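Local coordinates for protein putative phosphoribosyltransferase (Neisseria gonorrhoeae, PDB 5VOG) that binds the alarmone ppGpp in a fold of the type I phosphoribosyltransferase family and probably transfers phosphoribosyl or other glycosyl groups, at residues D18-V23 and N163-A168; A34-D39 and F126-V131; G47-A52 and A65-Y70; V112-C117 and V131-E136. All blocks are in the same frame, centred on the assembly; numbering follows the deposited sequence.

Interaction 1: residues D18-V23 and N163-A168. With G4P (guanosine-5',3'-tetraphosphate), chain D.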
# COMPACT_ATOMS: atom_id res chain seq x y z
N ASP A 18 14.70 -1.18 -5.46
CA ASP A 18 15.75 -0.71 -4.56
C ASP A 18 16.08 0.76 -4.79
O ASP A 18 16.33 1.50 -3.83
CB ASP A 18 17.01 -1.55 -4.72
CG ASP A 18 16.86 -2.96 -4.17
OD1 ASP A 18 15.84 -3.25 -3.51
OD2 ASP A 18 17.77 -3.78 -4.39
N ASP A 19 16.10 1.20 -6.06
CA ASP A 19 16.28 2.63 -6.35
C ASP A 19 15.28 3.46 -5.56
O ASP A 19 15.62 4.48 -4.96
CB ASP A 19 16.08 2.92 -7.85
CG ASP A 19 17.20 2.42 -8.73
OD1 ASP A 19 18.37 2.31 -8.28
OD2 ASP A 19 16.90 2.17 -9.92
N ILE A 20 14.02 3.03 -5.56
CA ILE A 20 12.96 3.80 -4.92
C ILE A 20 13.10 3.73 -3.41
O ILE A 20 12.95 4.75 -2.71
CB ILE A 20 11.60 3.29 -5.43
CG1 ILE A 20 11.43 3.76 -6.88
CG2 ILE A 20 10.44 3.72 -4.51
CD1 ILE A 20 10.26 3.12 -7.61
N HIS A 21 13.42 2.55 -2.88
CA HIS A 21 13.68 2.40 -1.45
C HIS A 21 14.74 3.38 -0.96
O HIS A 21 14.58 4.02 0.09
CB HIS A 21 14.09 0.95 -1.16
CG HIS A 21 14.25 0.62 0.29
ND1 HIS A 21 13.30 -0.09 1.00
CD2 HIS A 21 15.25 0.89 1.16
CE1 HIS A 21 13.72 -0.24 2.25
NE2 HIS A 21 14.90 0.34 2.37
N ARG A 22 15.83 3.54 -1.73
CA ARG A 22 16.90 4.46 -1.33
C ARG A 22 16.41 5.91 -1.33
O ARG A 22 16.80 6.69 -0.45
CB ARG A 22 18.10 4.30 -2.27
CG ARG A 22 18.73 2.91 -2.26
CD ARG A 22 19.81 2.78 -3.33
NE ARG A 22 20.18 1.38 -3.55
CZ ARG A 22 21.11 0.73 -2.85
NH1 ARG A 22 21.78 1.35 -1.89
NH2 ARG A 22 21.38 -0.54 -3.12
N VAL A 23 15.57 6.28 -2.30
CA VAL A 23 15.01 7.63 -2.31
C VAL A 23 14.10 7.84 -1.10
O VAL A 23 14.12 8.90 -0.47
CB VAL A 23 14.27 7.91 -3.63
CG1 VAL A 23 13.54 9.25 -3.57
CG2 VAL A 23 15.24 7.90 -4.80
N ASN A 163 8.67 4.82 -15.33
CA ASN A 163 8.19 3.44 -15.31
C ASN A 163 8.51 2.83 -13.96
O ASN A 163 9.69 2.66 -13.62
CB ASN A 163 8.81 2.65 -16.46
CG ASN A 163 8.41 3.20 -17.80
OD1 ASN A 163 7.33 2.91 -18.29
ND2 ASN A 163 9.27 4.03 -18.39
N TYR A 164 7.46 2.52 -13.18
CA TYR A 164 7.59 1.98 -11.83
C TYR A 164 7.72 0.47 -11.86
O TYR A 164 7.10 -0.20 -12.69
CB TYR A 164 6.39 2.38 -10.97
CG TYR A 164 6.42 3.86 -10.66
CD1 TYR A 164 7.31 4.35 -9.73
CD2 TYR A 164 5.62 4.76 -11.36
CE1 TYR A 164 7.39 5.71 -9.46
CE2 TYR A 164 5.68 6.12 -11.10
CZ TYR A 164 6.58 6.59 -10.15
OH TYR A 164 6.67 7.94 -9.89
N PRO A 165 8.52 -0.09 -10.94
CA PRO A 165 8.69 -1.55 -10.93
C PRO A 165 7.40 -2.29 -10.61
O PRO A 165 7.23 -3.45 -11.02
CB PRO A 165 9.76 -1.77 -9.85
CG PRO A 165 9.62 -0.57 -8.93
CD PRO A 165 9.23 0.58 -9.84
N TRP A 166 6.48 -1.65 -9.89
CA TRP A 166 5.21 -2.28 -9.56
C TRP A 166 4.23 -2.27 -10.72
O TRP A 166 3.09 -2.72 -10.55
CB TRP A 166 4.60 -1.61 -8.33
CG TRP A 166 4.55 -0.09 -8.31
CD1 TRP A 166 3.67 0.71 -8.97
CD2 TRP A 166 5.39 0.79 -7.54
NE1 TRP A 166 3.90 2.04 -8.67
CE2 TRP A 166 4.96 2.11 -7.79
CE3 TRP A 166 6.47 0.59 -6.67
CZ2 TRP A 166 5.55 3.22 -7.19
CZ3 TRP A 166 7.06 1.69 -6.07
CH2 TRP A 166 6.61 2.99 -6.35
N ASP A 167 4.65 -1.80 -11.89
CA ASP A 167 3.92 -1.97 -13.14
C ASP A 167 4.62 -2.92 -14.11
O ASP A 167 4.18 -3.05 -15.26
CB ASP A 167 3.70 -0.62 -13.83
CG ASP A 167 2.71 0.26 -13.10
OD1 ASP A 167 1.69 -0.27 -12.60
OD2 ASP A 167 2.97 1.48 -13.02
N ALA A 168 5.68 -3.60 -13.68
CA ALA A 168 6.49 -4.43 -14.57
C ALA A 168 5.91 -5.84 -14.64
O ALA A 168 5.99 -6.60 -13.68
CB ALA A 168 7.93 -4.48 -14.08
PB G4P D . -0.60 14.50 -8.74
O1B G4P D . -1.72 15.29 -8.26
O2B G4P D . 0.48 15.30 -9.51
O3B G4P D . 0.07 13.72 -7.56
O3A G4P D . -1.10 13.32 -9.68
PA G4P D . -1.96 13.34 -11.02
O1A G4P D . -3.38 13.64 -10.74
O2A G4P D . -1.31 14.26 -12.02
O5' G4P D . -1.72 11.83 -11.53
C5' G4P D . -2.66 11.15 -12.38
C4' G4P D . -2.11 9.78 -12.67
O4' G4P D . -0.98 9.88 -13.55
C3' G4P D . -1.63 9.01 -11.43
O3' G4P D . -2.36 7.76 -11.35
C2' G4P D . -0.14 8.75 -11.67
O2' G4P D . 0.31 7.47 -11.21
C1' G4P D . -0.05 8.88 -13.19
N9 G4P D . 1.28 9.33 -13.62
C8 G4P D . 1.70 10.62 -13.79
N7 G4P D . 2.95 10.71 -14.17
C5 G4P D . 3.37 9.40 -14.27
C6 G4P D . 4.63 8.84 -14.66
O6 G4P D . 5.65 9.45 -15.01
N1 G4P D . 4.62 7.46 -14.64
C2 G4P D . 3.55 6.69 -14.28
N2 G4P D . 3.71 5.36 -14.34
N3 G4P D . 2.37 7.19 -13.92
C4 G4P D . 2.35 8.54 -13.94
PC G4P D . -3.79 7.66 -10.69
O1C G4P D . -4.85 8.08 -11.65
O2C G4P D . -3.70 8.48 -9.44
O3C G4P D . -3.93 6.12 -10.28
PD G4P D . -3.19 5.18 -9.23
O1D G4P D . -2.48 6.09 -8.28
O2D G4P D . -4.31 4.36 -8.56
O3D G4P D . -2.29 4.29 -10.05
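I20 of helix 17-33 meets the Y164-P165-W166 corner through one methyl, and this apolar packing makes up the whole contact between D18-V23 and N163-A168. CD1 of I20 comes within 3.5 Å of CD of P165, the two side chains reaching toward each other. The same I20 CD1 lies at the edge of the Y164 ring, near its plane, 3.8 Å from CD1 of Y164, and approaches CZ3 of W166 obliquely at the same 3.8 Å. The isoleucine reaches this far because its outer torsion is extended (chi2 169°), which carries the methyl away from the helix. Within the corner, Y164 CB sits 3.4 Å above one face of the W166 indole, toward its rim.

Backbone hydrogen bonds fold the corner into a 3-10 turn: D167 N to Y164 O, 3.0 Å, and A168 N to P165 O, 3.1 Å. The phenol is held at its far end by a probable hydrogen bond between Y164 OH and H135 ND1, while D167 forms a salt bridge with R53 of the second subunit.

Ligand contact falls to the opposite edge of the tyrosine, where CD2 of Y164 is 3.6 Å from the exocyclic N2 of the guanine. A loop next to the base, following I162, whose carbonyl accepts a hydrogen bond from the nucleotide, fits the hood of type I phosphoribosyltransferases, here backed by an N-terminal helix.

Interaction 2: residues A34-D39 and F126-V131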
# COMPACT_ATOMS: atom_id res chain seq x y z
N ALA A 34 12.96 18.69 9.08
CA ALA A 34 12.09 19.86 9.08
C ALA A 34 11.46 20.15 10.43
O ALA A 34 10.89 21.23 10.61
CB ALA A 34 11.00 19.70 8.02
N GLY A 35 11.53 19.22 11.38
CA GLY A 35 11.18 19.52 12.75
C GLY A 35 9.74 19.30 13.15
O GLY A 35 9.41 19.50 14.33
N VAL A 36 8.87 18.90 12.23
CA VAL A 36 7.50 18.53 12.56
C VAL A 36 7.45 17.01 12.68
O VAL A 36 7.82 16.30 11.74
CB VAL A 36 6.50 19.03 11.51
CG1 VAL A 36 5.10 18.50 11.83
CG2 VAL A 36 6.50 20.55 11.44
N LYS A 37 7.01 16.52 13.83
CA LYS A 37 6.84 15.08 14.05
C LYS A 37 5.44 14.69 13.61
O LYS A 37 4.45 15.08 14.23
CB LYS A 37 7.08 14.72 15.51
CG LYS A 37 6.80 13.25 15.83
CD LYS A 37 7.87 12.34 15.24
CE LYS A 37 7.65 10.87 15.61
NZ LYS A 37 6.46 10.30 14.91
N TYR A 38 5.35 13.91 12.54
CA TYR A 38 4.05 13.46 12.07
C TYR A 38 3.58 12.26 12.88
O TYR A 38 4.39 11.45 13.36
CB TYR A 38 4.10 13.14 10.57
CG TYR A 38 4.21 14.43 9.78
CD1 TYR A 38 3.08 15.17 9.47
CD2 TYR A 38 5.45 14.93 9.42
CE1 TYR A 38 3.18 16.37 8.79
CE2 TYR A 38 5.56 16.13 8.74
CZ TYR A 38 4.43 16.84 8.42
OH TYR A 38 4.55 18.04 7.75
N ASP A 39 2.27 12.19 13.07
CA ASP A 39 1.64 11.16 13.88
C ASP A 39 1.07 10.02 13.06
O ASP A 39 0.90 8.92 13.60
CB ASP A 39 0.54 11.79 14.74
CG ASP A 39 1.07 12.88 15.65
OD1 ASP A 39 1.90 12.55 16.53
OD2 ASP A 39 0.70 14.06 15.47
N PHE A 126 -7.20 18.59 11.82
CA PHE A 126 -5.80 18.25 11.98
C PHE A 126 -5.02 19.48 12.43
O PHE A 126 -5.42 20.62 12.18
CB PHE A 126 -5.19 17.73 10.68
CG PHE A 126 -5.85 16.49 10.13
CD1 PHE A 126 -5.93 15.33 10.89
CD2 PHE A 126 -6.36 16.48 8.84
CE1 PHE A 126 -6.53 14.19 10.37
CE2 PHE A 126 -6.95 15.33 8.31
CZ PHE A 126 -7.04 14.19 9.08
N ASP A 127 -3.89 19.24 13.08
CA ASP A 127 -2.94 20.31 13.38
C ASP A 127 -2.18 20.70 12.12
O ASP A 127 -2.50 21.71 11.48
CB ASP A 127 -1.98 19.88 14.50
CG ASP A 127 -1.00 20.98 14.88
OD1 ASP A 127 -1.12 22.10 14.36
OD2 ASP A 127 -0.10 20.71 15.71
N THR A 128 -1.17 19.91 11.75
CA THR A 128 -0.40 20.13 10.54
C THR A 128 -0.75 19.04 9.53
O THR A 128 -0.74 17.85 9.87
CB THR A 128 1.10 20.10 10.82
OG1 THR A 128 1.46 21.18 11.69
CG2 THR A 128 1.91 20.22 9.53
N VAL A 129 -1.06 19.46 8.31
CA VAL A 129 -1.14 18.57 7.15
C VAL A 129 0.08 18.85 6.28
O VAL A 129 0.28 19.98 5.84
CB VAL A 129 -2.43 18.77 6.35
CG1 VAL A 129 -2.45 17.85 5.13
CG2 VAL A 129 -3.65 18.54 7.23
N GLY A 130 0.91 17.82 6.06
CA GLY A 130 2.03 17.91 5.16
C GLY A 130 1.86 16.93 4.00
O GLY A 130 0.98 16.06 4.02
N VAL A 131 2.70 17.08 2.98
CA VAL A 131 2.64 16.18 1.84
C VAL A 131 4.06 15.74 1.47
O VAL A 131 5.00 16.54 1.49
CB VAL A 131 1.90 16.81 0.64
CG1 VAL A 131 2.66 17.98 0.08
CG2 VAL A 131 1.63 15.76 -0.43
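Y38 brings its hydroxyl up to the backbone of strand 129-133: OH lies 3.6 Å from CA of G130, where the glycine, bare of a side chain, lets the phenol come close. The ring is inclined to that strand, meeting G130 N and T128 CG2 obliquely. T128 crosses the tyrosine at about a right angle and offers its methyl, CG2 being 3.9 Å from Y38 OH. That methyl stands anti to the threonine's backbone N, which leaves OG1 beside that nitrogen (chi1 -64°).

CG1 of V36 rests 3.8 Å above one face of the Y38 ring, toward the rim, and reaches T128 at 4.3 Å from V36 CG1 to T128 CG2. V36 and T128 thus lie on one side of the ring plane and G130 CA on the other. The Y38 carbonyl is held as well: K37 NZ bonds to Y38 O at 2.8 Å, nearly along the C=O axis (162°).

N100, just before strand 101-105, bridges the two segments, its side chain bonding K37 O and T128 N. Y38 also packs on L102 of that intervening strand. The loop after helix 17-33 is packed against strand 129-133 at the border of the Rossmann-like parallel core of a type I phosphoribosyltransferase.

Interaction 3: residues G47-A52 and A65-Y70. With G4P (guanosine-5',3'-tetraphosphate), chain D.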
# COMPACT_ATOMS: atom_id res chain seq x y z
N GLY A 47 -1.19 4.59 -6.09
CA GLY A 47 0.21 4.92 -6.29
C GLY A 47 0.97 5.21 -5.01
O GLY A 47 2.18 5.00 -4.95
N GLY A 48 0.27 5.67 -3.97
CA GLY A 48 0.95 6.00 -2.73
C GLY A 48 1.19 4.85 -1.77
O GLY A 48 1.90 5.03 -0.77
N PHE A 49 0.60 3.68 -2.02
CA PHE A 49 0.67 2.58 -1.06
C PHE A 49 2.10 2.10 -0.86
O PHE A 49 2.55 1.90 0.28
CB PHE A 49 -0.23 1.43 -1.51
CG PHE A 49 -1.70 1.66 -1.28
CD1 PHE A 49 -2.15 2.55 -0.32
CD2 PHE A 49 -2.65 0.99 -2.02
CE1 PHE A 49 -3.52 2.76 -0.11
CE2 PHE A 49 -4.01 1.18 -1.81
CZ PHE A 49 -4.45 2.04 -0.85
N ILE A 50 2.83 1.85 -1.94
CA ILE A 50 4.18 1.30 -1.78
C ILE A 50 5.11 2.37 -1.20
O ILE A 50 5.81 2.09 -0.22
CB ILE A 50 4.70 0.69 -3.09
CG1 ILE A 50 3.80 -0.50 -3.48
CG2 ILE A 50 6.14 0.24 -2.92
CD1 ILE A 50 4.21 -1.23 -4.73
N PRO A 51 5.14 3.61 -1.72
CA PRO A 51 5.92 4.66 -1.04
C PRO A 51 5.59 4.82 0.44
O PRO A 51 6.52 4.99 1.25
CB PRO A 51 5.57 5.91 -1.84
CG PRO A 51 5.33 5.40 -3.22
CD PRO A 51 4.56 4.11 -2.99
N ALA A 52 4.31 4.74 0.82
CA ALA A 52 3.95 4.92 2.23
C ALA A 52 4.48 3.78 3.09
O ALA A 52 5.00 4.02 4.19
CB ALA A 52 2.44 5.06 2.39
N ALA A 65 -5.49 5.31 4.75
CA ALA A 65 -5.58 5.25 3.29
C ALA A 65 -6.82 5.95 2.76
O ALA A 65 -7.91 5.85 3.33
CB ALA A 65 -5.57 3.81 2.79
N VAL A 66 -6.64 6.67 1.65
CA VAL A 66 -7.72 7.12 0.79
C VAL A 66 -7.33 6.68 -0.61
O VAL A 66 -6.17 6.40 -0.89
CB VAL A 66 -7.94 8.65 0.84
CG1 VAL A 66 -8.23 9.11 2.28
CG2 VAL A 66 -6.73 9.39 0.26
N THR A 67 -8.32 6.59 -1.51
CA THR A 67 -8.01 6.33 -2.91
C THR A 67 -8.83 7.26 -3.78
O THR A 67 -10.01 7.51 -3.51
CB THR A 67 -8.25 4.86 -3.32
OG1 THR A 67 -7.26 4.02 -2.72
CG2 THR A 67 -8.17 4.68 -4.85
N THR A 68 -8.19 7.78 -4.82
CA THR A 68 -8.84 8.59 -5.83
C THR A 68 -8.64 7.94 -7.19
O THR A 68 -7.72 7.14 -7.39
CB THR A 68 -8.28 10.01 -5.88
OG1 THR A 68 -6.86 9.94 -6.09
CG2 THR A 68 -8.56 10.73 -4.57
N ALA A 69 -9.50 8.31 -8.14
CA ALA A 69 -9.33 7.88 -9.52
C ALA A 69 -9.93 8.94 -10.42
O ALA A 69 -10.75 9.76 -10.00
CB ALA A 69 -9.98 6.51 -9.77
N TYR A 70 -9.50 8.94 -11.68
CA TYR A 70 -10.11 9.81 -12.67
C TYR A 70 -11.30 9.09 -13.31
O TYR A 70 -11.26 7.88 -13.54
CB TYR A 70 -9.10 10.21 -13.75
CG TYR A 70 -8.13 11.30 -13.32
CD1 TYR A 70 -8.32 12.61 -13.72
CD2 TYR A 70 -7.03 11.01 -12.53
CE1 TYR A 70 -7.43 13.61 -13.36
CE2 TYR A 70 -6.13 12.01 -12.16
CZ TYR A 70 -6.34 13.30 -12.58
OH TYR A 70 -5.46 14.30 -12.22
PB G4P D . -0.60 14.50 -8.74
O1B G4P D . -1.72 15.29 -8.26
O2B G4P D . 0.48 15.30 -9.51
O3B G4P D . 0.07 13.72 -7.56
O3A G4P D . -1.10 13.32 -9.68
PA G4P D . -1.96 13.34 -11.02
O1A G4P D . -3.38 13.64 -10.74
O2A G4P D . -1.31 14.26 -12.02
O5' G4P D . -1.72 11.83 -11.53
C5' G4P D . -2.66 11.15 -12.38
C4' G4P D . -2.11 9.78 -12.67
O4' G4P D . -0.98 9.88 -13.55
C3' G4P D . -1.63 9.01 -11.43
O3' G4P D . -2.36 7.76 -11.35
C2' G4P D . -0.14 8.75 -11.67
O2' G4P D . 0.31 7.47 -11.21
C1' G4P D . -0.05 8.88 -13.19
N9 G4P D . 1.28 9.33 -13.62
C8 G4P D . 1.70 10.62 -13.79
N7 G4P D . 2.95 10.71 -14.17
C5 G4P D . 3.37 9.40 -14.27
C6 G4P D . 4.63 8.84 -14.66
O6 G4P D . 5.65 9.45 -15.01
N1 G4P D . 4.62 7.46 -14.64
C2 G4P D . 3.55 6.69 -14.28
N2 G4P D . 3.71 5.36 -14.34
N3 G4P D . 2.37 7.19 -13.92
C4 G4P D . 2.35 8.54 -13.94
PC G4P D . -3.79 7.66 -10.69
O1C G4P D . -4.85 8.08 -11.65
O2C G4P D . -3.70 8.48 -9.44
O3C G4P D . -3.93 6.12 -10.28
PD G4P D . -3.19 5.18 -9.23
O1D G4P D . -2.48 6.09 -8.28
O2D G4P D . -4.31 4.36 -8.56
O3D G4P D . -2.29 4.29 -10.05
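Helix 49-59 and strand 63-75 are the second and third elements of a beta-alpha-beta unit that begins with strand 40-45, and the glycine-rich turn G45-G48 between its first two elements matches the pyrophosphate loop of type I phosphoribosyltransferases. F49, on helix 49-59, carries the protein contact. Its ring presents an edge to the strand: CE1 of F49 lies 3.7 Å from CB of A65, and that methyl sits near the ring plane. Two residues on, T67 crosses the phenylalanine at about a right angle, its OG1 3.9 Å from CZ of F49 in an oblique approach. The ring is directed there with CG opposite the carbonyl carbon and beside the backbone N (chi1 -77°). This buried patch also belongs to the dimer interface, where F49 stacks on F49 of the second subunit and A65 O accepts a hydrogen bond from its Q87.

The two segments also take hold of the nucleotide at different phosphates. G47 N donates to O1D, a terminal oxygen of the 3'-diphosphate, over 3.0 Å with a bent N-H...O angle of 133°; the nearby helix start would probably favour this negative charge. Further along the strand, Y70 reaches the 5'-diphosphate: O1A lies at the edge of its ring and in its plane, 2.6 Å from OH of Y70, which donates the proton.

Interaction 4: residues V112-C117 and V131-E136. With G4P (guanosine-5',3'-tetraphosphate), chain D.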
# COMPACT_ATOMS: atom_id res chain seq x y z
N VAL A 112 -3.25 17.81 -9.82
CA VAL A 112 -4.70 17.83 -9.75
C VAL A 112 -5.21 16.92 -8.63
O VAL A 112 -6.09 17.30 -7.85
CB VAL A 112 -5.31 17.49 -11.12
CG1 VAL A 112 -6.82 17.30 -11.02
CG2 VAL A 112 -5.01 18.63 -12.11
N THR A 113 -4.64 15.71 -8.50
CA THR A 113 -5.07 14.84 -7.40
C THR A 113 -4.62 15.42 -6.07
O THR A 113 -5.38 15.40 -5.09
CB THR A 113 -4.50 13.44 -7.57
OG1 THR A 113 -5.02 12.85 -8.76
CG2 THR A 113 -4.88 12.55 -6.36
N MET A 114 -3.38 15.91 -6.02
CA MET A 114 -2.84 16.44 -4.78
C MET A 114 -3.68 17.60 -4.26
O MET A 114 -4.02 17.65 -3.07
CB MET A 114 -1.39 16.88 -5.01
CG MET A 114 -0.64 17.23 -3.74
SD MET A 114 1.00 17.85 -4.14
CE MET A 114 1.70 16.38 -4.89
N GLU A 115 -4.03 18.55 -5.14
CA GLU A 115 -4.86 19.67 -4.72
C GLU A 115 -6.22 19.18 -4.21
O GLU A 115 -6.71 19.67 -3.19
CB GLU A 115 -5.06 20.66 -5.86
CG GLU A 115 -6.02 21.80 -5.46
CD GLU A 115 -6.41 22.73 -6.61
OE1 GLU A 115 -5.60 23.00 -7.50
OE2 GLU A 115 -7.57 23.21 -6.59
N PHE A 116 -6.83 18.24 -4.93
CA PHE A 116 -8.13 17.71 -4.53
C PHE A 116 -8.06 17.11 -3.13
O PHE A 116 -8.89 17.41 -2.26
CB PHE A 116 -8.60 16.68 -5.56
CG PHE A 116 -9.88 15.97 -5.19
CD1 PHE A 116 -11.10 16.47 -5.59
CD2 PHE A 116 -9.85 14.78 -4.48
CE1 PHE A 116 -12.28 15.82 -5.26
CE2 PHE A 116 -11.03 14.13 -4.15
CZ PHE A 116 -12.24 14.63 -4.55
N CYS A 117 -7.06 16.26 -2.89
CA CYS A 117 -6.98 15.58 -1.61
C CYS A 117 -6.64 16.54 -0.48
O CYS A 117 -7.19 16.43 0.62
CB CYS A 117 -5.95 14.46 -1.66
SG CYS A 117 -6.45 13.06 -2.68
N VAL A 131 2.70 17.08 2.98
CA VAL A 131 2.64 16.18 1.84
C VAL A 131 4.06 15.74 1.47
O VAL A 131 5.00 16.54 1.49
CB VAL A 131 1.90 16.81 0.64
CG1 VAL A 131 2.66 17.98 0.08
CG2 VAL A 131 1.63 15.76 -0.43
N ALA A 132 4.19 14.45 1.17
CA ALA A 132 5.45 13.84 0.77
C ALA A 132 5.21 13.03 -0.49
O ALA A 132 4.32 12.17 -0.51
CB ALA A 132 6.00 12.93 1.88
N VAL A 133 5.98 13.30 -1.54
CA VAL A 133 5.86 12.55 -2.79
C VAL A 133 7.21 11.96 -3.14
O VAL A 133 8.26 12.55 -2.86
CB VAL A 133 5.33 13.42 -3.95
CG1 VAL A 133 3.88 13.75 -3.75
CG2 VAL A 133 6.16 14.69 -4.11
N LEU A 134 7.19 10.77 -3.72
CA LEU A 134 8.43 10.11 -4.11
C LEU A 134 9.15 10.89 -5.21
O LEU A 134 10.34 11.22 -5.07
CB LEU A 134 8.11 8.68 -4.57
CG LEU A 134 9.17 7.88 -5.33
CD1 LEU A 134 10.41 7.64 -4.48
CD2 LEU A 134 8.57 6.54 -5.78
N HIS A 135 8.44 11.22 -6.29
CA HIS A 135 9.01 11.88 -7.46
C HIS A 135 8.26 13.16 -7.75
O HIS A 135 7.03 13.15 -7.89
CB HIS A 135 8.93 10.97 -8.67
CG HIS A 135 9.77 9.74 -8.55
ND1 HIS A 135 9.31 8.49 -8.90
CD2 HIS A 135 11.05 9.58 -8.14
CE1 HIS A 135 10.28 7.61 -8.70
NE2 HIS A 135 11.35 8.25 -8.25
N GLU A 136 9.00 14.26 -7.90
CA GLU A 136 8.46 15.56 -8.27
C GLU A 136 8.91 15.89 -9.69
O GLU A 136 10.09 16.17 -9.92
CB GLU A 136 8.91 16.64 -7.30
CG GLU A 136 8.48 18.04 -7.72
CD GLU A 136 9.02 19.13 -6.82
OE1 GLU A 136 9.80 18.82 -5.88
OE2 GLU A 136 8.66 20.30 -7.04
PB G4P D . -0.60 14.50 -8.74
O1B G4P D . -1.72 15.29 -8.26
O2B G4P D . 0.48 15.30 -9.51
O3B G4P D . 0.07 13.72 -7.56
O3A G4P D . -1.10 13.32 -9.68
PA G4P D . -1.96 13.34 -11.02
O1A G4P D . -3.38 13.64 -10.74
O2A G4P D . -1.31 14.26 -12.02
O5' G4P D . -1.72 11.83 -11.53
C5' G4P D . -2.66 11.15 -12.38
C4' G4P D . -2.11 9.78 -12.67
O4' G4P D . -0.98 9.88 -13.55
C3' G4P D . -1.63 9.01 -11.43
O3' G4P D . -2.36 7.76 -11.35
C2' G4P D . -0.14 8.75 -11.67
O2' G4P D . 0.31 7.47 -11.21
C1' G4P D . -0.05 8.88 -13.19
N9 G4P D . 1.28 9.33 -13.62
C8 G4P D . 1.70 10.62 -13.79
N7 G4P D . 2.95 10.71 -14.17
C5 G4P D . 3.37 9.40 -14.27
C6 G4P D . 4.63 8.84 -14.66
O6 G4P D . 5.65 9.45 -15.01
N1 G4P D . 4.62 7.46 -14.64
C2 G4P D . 3.55 6.69 -14.28
N2 G4P D . 3.71 5.36 -14.34
N3 G4P D . 2.37 7.19 -13.92
C4 G4P D . 2.35 8.54 -13.94
PC G4P D . -3.79 7.66 -10.69
O1C G4P D . -4.85 8.08 -11.65
O2C G4P D . -3.70 8.48 -9.44
O3C G4P D . -3.93 6.12 -10.28
PD G4P D . -3.19 5.18 -9.23
O1D G4P D . -2.48 6.09 -8.28
O2D G4P D . -4.31 4.36 -8.56
O3D G4P D . -2.29 4.29 -10.05
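The PRPP-binding signature of type I phosphoribosyltransferases, strand 101-105 running into an acidic pair and a phosphate loop, closes at T113 in the first turn of helix 112-121. Here that turn grips the 5'-diphosphate of ppGpp. O1A receives two bonds from T113, one from OG1 at 2.7 Å and a longer one from N at 3.3 Å (143°). M114 N donates to O1B on the other phosphorus at 2.9 Å and straighter (160°), so consecutive residues hold both phosphates.

M114 sends its side chain onto strand 129-133, its CE still 4.1 Å from O3B of ppGpp. The chain leaves the helix extended and bends at the sulfur (chi3 -64°), turning CE toward V133, which it crosses at about a right angle. CE of M114 is 3.6 Å from CG1 of V133, less certain because the valine has two modelled conformers. CG of M114 is 4.3 Å from CG2 of V131.

The helix packs on one face of the parallel part of the sheet, while A132, pointing to the other, touches I31 of helix 17-33. Strand 151-157 flanks V131 and V133 through backbone bonds, and T113 and C117 lean on T68 of strand 63-75.

Overall arrangement
Three of the four contacts surround one nucleotide: interaction 1 meets the guanine, interaction 3 both diphosphates and interaction 4 the 5'-diphosphate. Interactions 3 and 4 lie closest, centres about 10 Å apart, and share oxygen O1A, bound by Y70 and T113; T68 OG1 also packs 3.3 Å from T113 CG2. Interaction 1 joins interaction 3 through W166 CE3, 3.5 Å from I50 CD1, and interaction 4 through I20 CG2, 3.6 Å from L134 CD2. Interaction 2 stands apart, its centre about 26 Å from that of interaction 1, yet it shares V131 and strand 129-133 with interaction 4. Only interactions 1 and 3 also touch the second subunit.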